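Local structure of ATP-dependent DNA helicase PIF1 (Candida albicans, 7OTJ) at residues Val210-Pro224 against Arg486-Val499. The protein couples ATP hydrolysis to 5'-3' unwinding of duplex DNA and probably resolves G-quadruplexes to keep nuclear and mitochondrial genomes stable. Numbering follows the deposited sequence.
With PO4 (phosphate ion), chain R; PO4 (phosphate ion), chain Q.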
loop_
_atom_site.group_PDB
_atom_site.type_symbol
_atom_site.label_atom_id
_atom_site.label_comp_id
_atom_site.label_asym_id
_atom_site.label_seq_id
_atom_site.Cartn_x
_atom_site.Cartn_y
_atom_site.Cartn_z
ATOM N N VAL A 210 -1.467 27.413 3.561
ATOM C CA VAL A 210 -1.161 27.093 4.954
ATOM C C VAL A 210 -1.021 28.379 5.761
ATOM O O VAL A 210 -0.080 29.152 5.532
ATOM C CB VAL A 210 0.115 26.243 5.053
ATOM C CG1 VAL A 210 0.455 25.961 6.511
ATOM C CG2 VAL A 210 -0.042 24.951 4.257
ATOM N N PRO A 211 -1.922 28.648 6.707
ATOM C CA PRO A 211 -1.805 29.868 7.516
ATOM C C PRO A 211 -0.552 29.840 8.378
ATOM O O PRO A 211 0.036 28.786 8.632
ATOM C CB PRO A 211 -3.073 29.852 8.383
ATOM C CG PRO A 211 -3.993 28.888 7.720
ATOM C CD PRO A 211 -3.128 27.874 7.042
ATOM N N ASP A 212 -0.146 31.033 8.833
ATOM C CA ASP A 212 1.056 31.154 9.656
ATOM C C ASP A 212 0.962 30.289 10.908
ATOM O O ASP A 212 1.911 29.574 11.254
ATOM C CB ASP A 212 1.299 32.621 10.034
ATOM C CG ASP A 212 1.496 33.509 8.823
ATOM O OD1 ASP A 212 1.509 32.976 7.694
ATOM O OD2 ASP A 212 1.627 34.737 8.995
ATOM N N ASP A 213 -0.175 30.349 11.608
ATOM C CA ASP A 213 -0.303 29.618 12.865
ATOM C C ASP A 213 -0.189 28.113 12.650
ATOM O O ASP A 213 0.446 27.415 13.450
ATOM C CB ASP A 213 -1.623 29.968 13.549
ATOM C CG ASP A 213 -1.536 31.225 14.380
ATOM O OD1 ASP A 213 -0.482 31.894 14.352
ATOM O OD2 ASP A 213 -2.525 31.540 15.071
ATOM N N THR A 214 -0.797 27.593 11.579
ATOM C CA THR A 214 -0.642 26.175 11.260
ATOM C C THR A 214 0.815 25.849 10.963
ATOM O O THR A 214 1.368 24.875 11.492
ATOM C CB THR A 214 -1.536 25.793 10.070
ATOM O OG1 THR A 214 -2.914 25.856 10.457
ATOM C CG2 THR A 214 -1.223 24.383 9.575
ATOM N N ALA A 215 1.465 26.674 10.137
ATOM C CA ALA A 215 2.871 26.451 9.813
ATOM C C ALA A 215 3.740 26.513 11.061
ATOM O O ALA A 215 4.628 25.674 11.251
ATOM C CB ALA A 215 3.344 27.474 8.780
ATOM N N ARG A 216 3.512 27.509 11.916
ATOM C CA ARG A 216 4.273 27.586 13.156
ATOM C C ARG A 216 4.002 26.383 14.056
ATOM O O ARG A 216 4.934 25.804 14.628
ATOM C CB ARG A 216 3.941 28.888 13.880
ATOM C CG ARG A 216 4.812 29.146 15.081
ATOM C CD ARG A 216 4.006 29.070 16.354
ATOM N NE ARG A 216 3.231 30.284 16.589
ATOM C CZ ARG A 216 1.916 30.375 16.453
ATOM N NH1 ARG A 216 1.188 29.339 16.059
ATOM N NH2 ARG A 216 1.313 31.529 16.726
ATOM N N ASP A 217 2.736 25.961 14.154
ATOM C CA ASP A 217 2.387 24.838 15.022
ATOM C C ASP A 217 3.058 23.545 14.573
ATOM O O ASP A 217 3.306 22.656 15.398
ATOM C CB ASP A 217 0.866 24.665 15.093
ATOM C CG ASP A 217 0.197 25.693 15.998
ATOM O OD1 ASP A 217 0.884 26.630 16.457
ATOM O OD2 ASP A 217 -1.018 25.561 16.257
ATOM N N PHE A 218 3.344 23.406 13.277
ATOM C CA PHE A 218 4.063 22.222 12.828
ATOM C C PHE A 218 5.554 22.333 13.119
ATOM O O PHE A 218 6.188 21.340 13.488
ATOM C CB PHE A 218 3.833 21.987 11.333
ATOM C CG PHE A 218 2.558 21.259 11.021
ATOM C CD1 PHE A 218 2.375 19.951 11.439
ATOM C CD2 PHE A 218 1.551 21.872 10.290
ATOM C CE1 PHE A 218 1.202 19.269 11.144
ATOM C CE2 PHE A 218 0.381 21.197 9.995
ATOM C CZ PHE A 218 0.207 19.896 10.422
ATOM N N CYS A 219 6.127 23.532 12.980
ATOM C CA CYS A 219 7.541 23.695 13.296
ATOM C C CYS A 219 7.811 23.418 14.766
ATOM O O CYS A 219 8.879 22.903 15.114
ATOM C CB CYS A 219 8.008 25.096 12.905
ATOM S SG CYS A 219 8.116 25.360 11.116
ATOM N N ARG A 220 6.827 23.669 15.633
ATOM C CA ARG A 220 7.002 23.389 17.050
ATOM C C ARG A 220 7.133 21.897 17.320
ATOM O O ARG A 220 7.651 21.512 18.374
ATOM C CB ARG A 220 5.832 23.969 17.856
ATOM C CG ARG A 220 5.720 25.492 17.792
ATOM C CD ARG A 220 5.187 26.060 19.101
ATOM N NE ARG A 220 3.737 26.160 19.122
ATOM C CZ ARG A 220 3.061 27.289 19.282
ATOM N NH1 ARG A 220 3.677 28.439 19.503
ATOM N NH2 ARG A 220 1.732 27.264 19.229
ATOM N N LEU A 221 6.702 21.052 16.383
ATOM C CA LEU A 221 6.791 19.604 16.521
ATOM C C LEU A 221 8.172 19.050 16.179
ATOM O O LEU A 221 8.360 17.830 16.231
ATOM C CB LEU A 221 5.728 18.931 15.653
ATOM C CG LEU A 221 4.295 19.308 16.024
ATOM C CD1 LEU A 221 3.300 18.575 15.132
ATOM C CD2 LEU A 221 4.024 19.030 17.500
ATOM N N SER A 222 9.125 19.902 15.791
ATOM C CA SER A 222 10.509 19.473 15.592
ATOM C C SER A 222 11.147 18.880 16.846
ATOM O O SER A 222 12.216 18.268 16.738
ATOM C CB SER A 222 11.362 20.638 15.091
ATOM O OG SER A 222 11.391 21.683 16.037
ATOM N N ARG A 223 10.550 19.068 18.020
ATOM C CA ARG A 223 11.127 18.528 19.243
ATOM C C ARG A 223 11.262 17.012 19.134
ATOM O O ARG A 223 10.395 16.351 18.557
ATOM C CB ARG A 223 10.278 18.887 20.465
ATOM C CG ARG A 223 8.781 18.868 20.211
ATOM C CD ARG A 223 8.069 17.856 21.091
ATOM N NE ARG A 223 7.509 16.768 20.298
ATOM C CZ ARG A 223 6.250 16.707 19.895
ATOM N NH1 ARG A 223 5.379 17.657 20.192
ATOM N NH2 ARG A 223 5.848 15.660 19.188
ATOM N N PRO A 224 12.363 16.444 19.620
ATOM C CA PRO A 224 12.521 14.983 19.620
ATOM C C PRO A 224 11.395 14.280 20.367
ATOM O O PRO A 224 10.883 14.772 21.374
ATOM C CB PRO A 224 13.874 14.770 20.310
ATOM C CG PRO A 224 14.152 16.043 21.038
ATOM C CD PRO A 224 13.517 17.126 20.224
ATOM N N ARG A 486 -0.271 14.791 17.877
ATOM C CA ARG A 486 0.939 15.597 17.793
ATOM C C ARG A 486 1.989 15.138 18.794
ATOM O O ARG A 486 3.189 15.234 18.514
ATOM C CB ARG A 486 0.616 17.070 18.016
ATOM C CG ARG A 486 -0.049 17.735 16.827
ATOM C CD ARG A 486 -0.304 19.198 17.105
ATOM N NE ARG A 486 -1.393 19.379 18.053
ATOM C CZ ARG A 486 -1.797 20.553 18.516
ATOM N NH1 ARG A 486 -1.147 21.671 18.229
ATOM N NH2 ARG A 486 -2.886 20.610 19.277
ATOM N N ALA A 487 1.568 14.612 19.947
ATOM C CA ALA A 487 2.541 14.154 20.936
ATOM C C ALA A 487 3.361 12.977 20.424
ATOM O O ALA A 487 4.471 12.744 20.912
ATOM C CB ALA A 487 1.850 13.779 22.244
ATOM N N GLY A 488 2.833 12.210 19.470
ATOM C CA GLY A 488 3.638 11.146 18.904
ATOM C C GLY A 488 4.122 11.454 17.504
ATOM O O GLY A 488 4.438 10.542 16.739
ATOM N N LEU A 489 4.246 12.738 17.177
ATOM C CA LEU A 489 4.685 13.166 15.854
ATOM C C LEU A 489 5.821 14.167 15.981
ATOM O O LEU A 489 5.704 15.154 16.712
ATOM C CB LEU A 489 3.529 13.799 15.071
ATOM C CG LEU A 489 3.909 14.628 13.841
ATOM C CD1 LEU A 489 4.453 13.739 12.737
ATOM C CD2 LEU A 489 2.716 15.424 13.358
ATOM N N GLN A 490 6.899 13.935 15.237
ATOM C CA GLN A 490 7.988 14.891 15.096
ATOM C C GLN A 490 8.109 15.274 13.629
ATOM O O GLN A 490 8.156 14.399 12.759
ATOM C CB GLN A 490 9.317 14.318 15.605
ATOM C CG GLN A 490 10.512 15.227 15.332
ATOM C CD GLN A 490 11.837 14.596 15.720
ATOM O OE1 GLN A 490 12.060 13.406 15.511
ATOM N NE2 GLN A 490 12.724 15.398 16.298
ATOM N N VAL A 491 8.175 16.573 13.358
ATOM C CA VAL A 491 8.237 17.097 11.999
ATOM C C VAL A 491 9.584 17.776 11.812
ATOM O O VAL A 491 9.935 18.697 12.563
ATOM C CB VAL A 491 7.090 18.074 11.704
ATOM C CG1 VAL A 491 7.217 18.622 10.285
ATOM C CG2 VAL A 491 5.740 17.390 11.896
ATOM N N LEU A 492 10.349 17.307 10.833
ATOM C CA LEU A 492 11.637 17.891 10.498
ATOM C C LEU A 492 11.548 18.620 9.163
ATOM O O LEU A 492 10.940 18.121 8.208
ATOM C CB LEU A 492 12.730 16.817 10.444
ATOM C CG LEU A 492 12.979 16.027 11.735
ATOM C CD1 LEU A 492 14.033 14.955 11.511
ATOM C CD2 LEU A 492 13.373 16.941 12.884
ATOM N N ASN A 493 12.150 19.810 9.114
ATOM C CA ASN A 493 12.298 20.599 7.889
ATOM C C ASN A 493 10.953 20.979 7.275
ATOM O O ASN A 493 10.804 21.023 6.053
ATOM C CB ASN A 493 13.158 19.854 6.868
ATOM C CG ASN A 493 14.564 19.612 7.367
ATOM O OD1 ASN A 493 15.395 20.521 7.370
ATOM N ND2 ASN A 493 14.842 18.382 7.787
ATOM N N PHE A 494 9.990 21.335 8.127
ATOM C CA PHE A 494 8.686 21.766 7.645
ATOM C C PHE A 494 8.815 23.085 6.901
ATOM O O PHE A 494 9.594 23.960 7.286
ATOM C CB PHE A 494 7.691 21.924 8.796
ATOM C CG PHE A 494 6.328 22.399 8.352
ATOM C CD1 PHE A 494 6.055 23.752 8.203
ATOM C CD2 PHE A 494 5.321 21.489 8.070
ATOM C CE1 PHE A 494 4.812 24.183 7.777
ATOM C CE2 PHE A 494 4.077 21.914 7.646
ATOM C CZ PHE A 494 3.820 23.263 7.501
ATOM N N ASN A 495 8.059 23.217 5.816
ATOM C CA ASN A 495 8.021 24.467 5.071
ATOM C C ASN A 495 6.770 24.477 4.200
ATOM O O ASN A 495 6.421 23.456 3.604
ATOM C CB ASN A 495 9.290 24.627 4.227
ATOM C CG ASN A 495 9.516 26.042 3.776
ATOM O OD1 ASN A 495 8.569 26.774 3.484
ATOM N ND2 ASN A 495 10.779 26.444 3.708
ATOM N N ARG A 496 6.099 25.634 4.135
ATOM C CA ARG A 496 4.892 25.758 3.318
ATOM C C ARG A 496 5.157 25.467 1.848
ATOM O O ARG A 496 4.273 24.957 1.147
ATOM C CB ARG A 496 4.290 27.155 3.473
ATOM C CG ARG A 496 3.496 27.324 4.752
ATOM C CD ARG A 496 3.009 28.749 4.937
ATOM N NE ARG A 496 4.052 29.620 5.461
ATOM C CZ ARG A 496 3.833 30.828 5.962
ATOM N NH1 ARG A 496 2.615 31.345 6.010
ATOM N NH2 ARG A 496 4.860 31.534 6.432
ATOM N N SER A 497 6.352 25.804 1.358
ATOM C CA SER A 497 6.714 25.484 -0.019
ATOM C C SER A 497 6.581 23.997 -0.323
ATOM O O SER A 497 6.438 23.626 -1.493
ATOM C CB SER A 497 8.142 25.957 -0.302
ATOM O OG SER A 497 9.039 25.439 0.664
ATOM N N LYS A 498 6.639 23.140 0.697
ATOM C CA LYS A 498 6.463 21.703 0.525
ATOM C C LYS A 498 5.001 21.267 0.485
ATOM O O LYS A 498 4.742 20.092 0.213
ATOM C CB LYS A 498 7.174 20.939 1.650
ATOM C CG LYS A 498 8.661 21.206 1.766
ATOM C CD LYS A 498 9.412 20.684 0.557
ATOM C CE LYS A 498 10.889 21.051 0.630
ATOM N NZ LYS A 498 11.635 20.548 -0.556
ATOM N N VAL A 499 4.051 22.154 0.781
ATOM C CA VAL A 499 2.631 21.809 0.870
ATOM C C VAL A 499 1.920 22.385 -0.346
ATOM O O VAL A 499 1.776 23.608 -0.470
ATOM C CB VAL A 499 1.985 22.326 2.162
ATOM C CG1 VAL A 499 0.564 21.773 2.292
ATOM C CG2 VAL A 499 2.826 21.971 3.373
HETATM P P PO4 R . 7.405 28.297 7.323
HETATM O O1 PO4 R . 7.612 27.472 6.079
HETATM O O2 PO4 R . 6.371 29.359 7.035
HETATM O O3 PO4 R . 6.924 27.411 8.448
HETATM O O4 PO4 R . 8.714 28.943 7.713
HETATM P P PO4 Q . -2.389 22.723 22.331
HETATM O O1 PO4 Q . -3.378 22.607 21.192
HETATM O O2 PO4 Q . -1.188 21.838 22.086
HETATM O O3 PO4 Q . -3.058 22.351 23.636
HETATM O O4 PO4 Q . -1.908 24.147 22.422
#
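F218, on helix 212-219, packs on F494, just after strand 489-492, an outermost strand of the parallel sheet in the second RecA-like domain of this Pif1-family helicase. F494 carries its ring anti to the backbone N (chi1 179°), which brings one face under F218 CB, 3.7 Å from the ring centroid. The two rings are nearly parallel but slid apart, and A215 CB meets F494 CE1. L480 of helix 475-481 touches both phenylalanines and V491, completing this tight, apolar side. Beside the rings, the chain at L221 meets the strand edge that 463-466 does not use: L221 O accepts a hydrogen bond from V491 N, and L221 CD1 packs on L489 CD2 (3.7 Å).

The flanks are polar and more exposed. Bent at chi3 (-80°), the R496 chain turns its guanidinium to D212, with NH1 2.6 Å from OD1 in a salt bridge and A215 CB over one guanidinium face; NE and NH2 make weak bonds to a phosphate probably derived from the crystallisation liquor. R486 has its salt-bridge partner outside this pair, in D195. At the other end, R223 NH2 donates to R486 O in the carbonyl plane, while Q490 NE2 binds S222 O almost straight, at 2.9 Å and 176°.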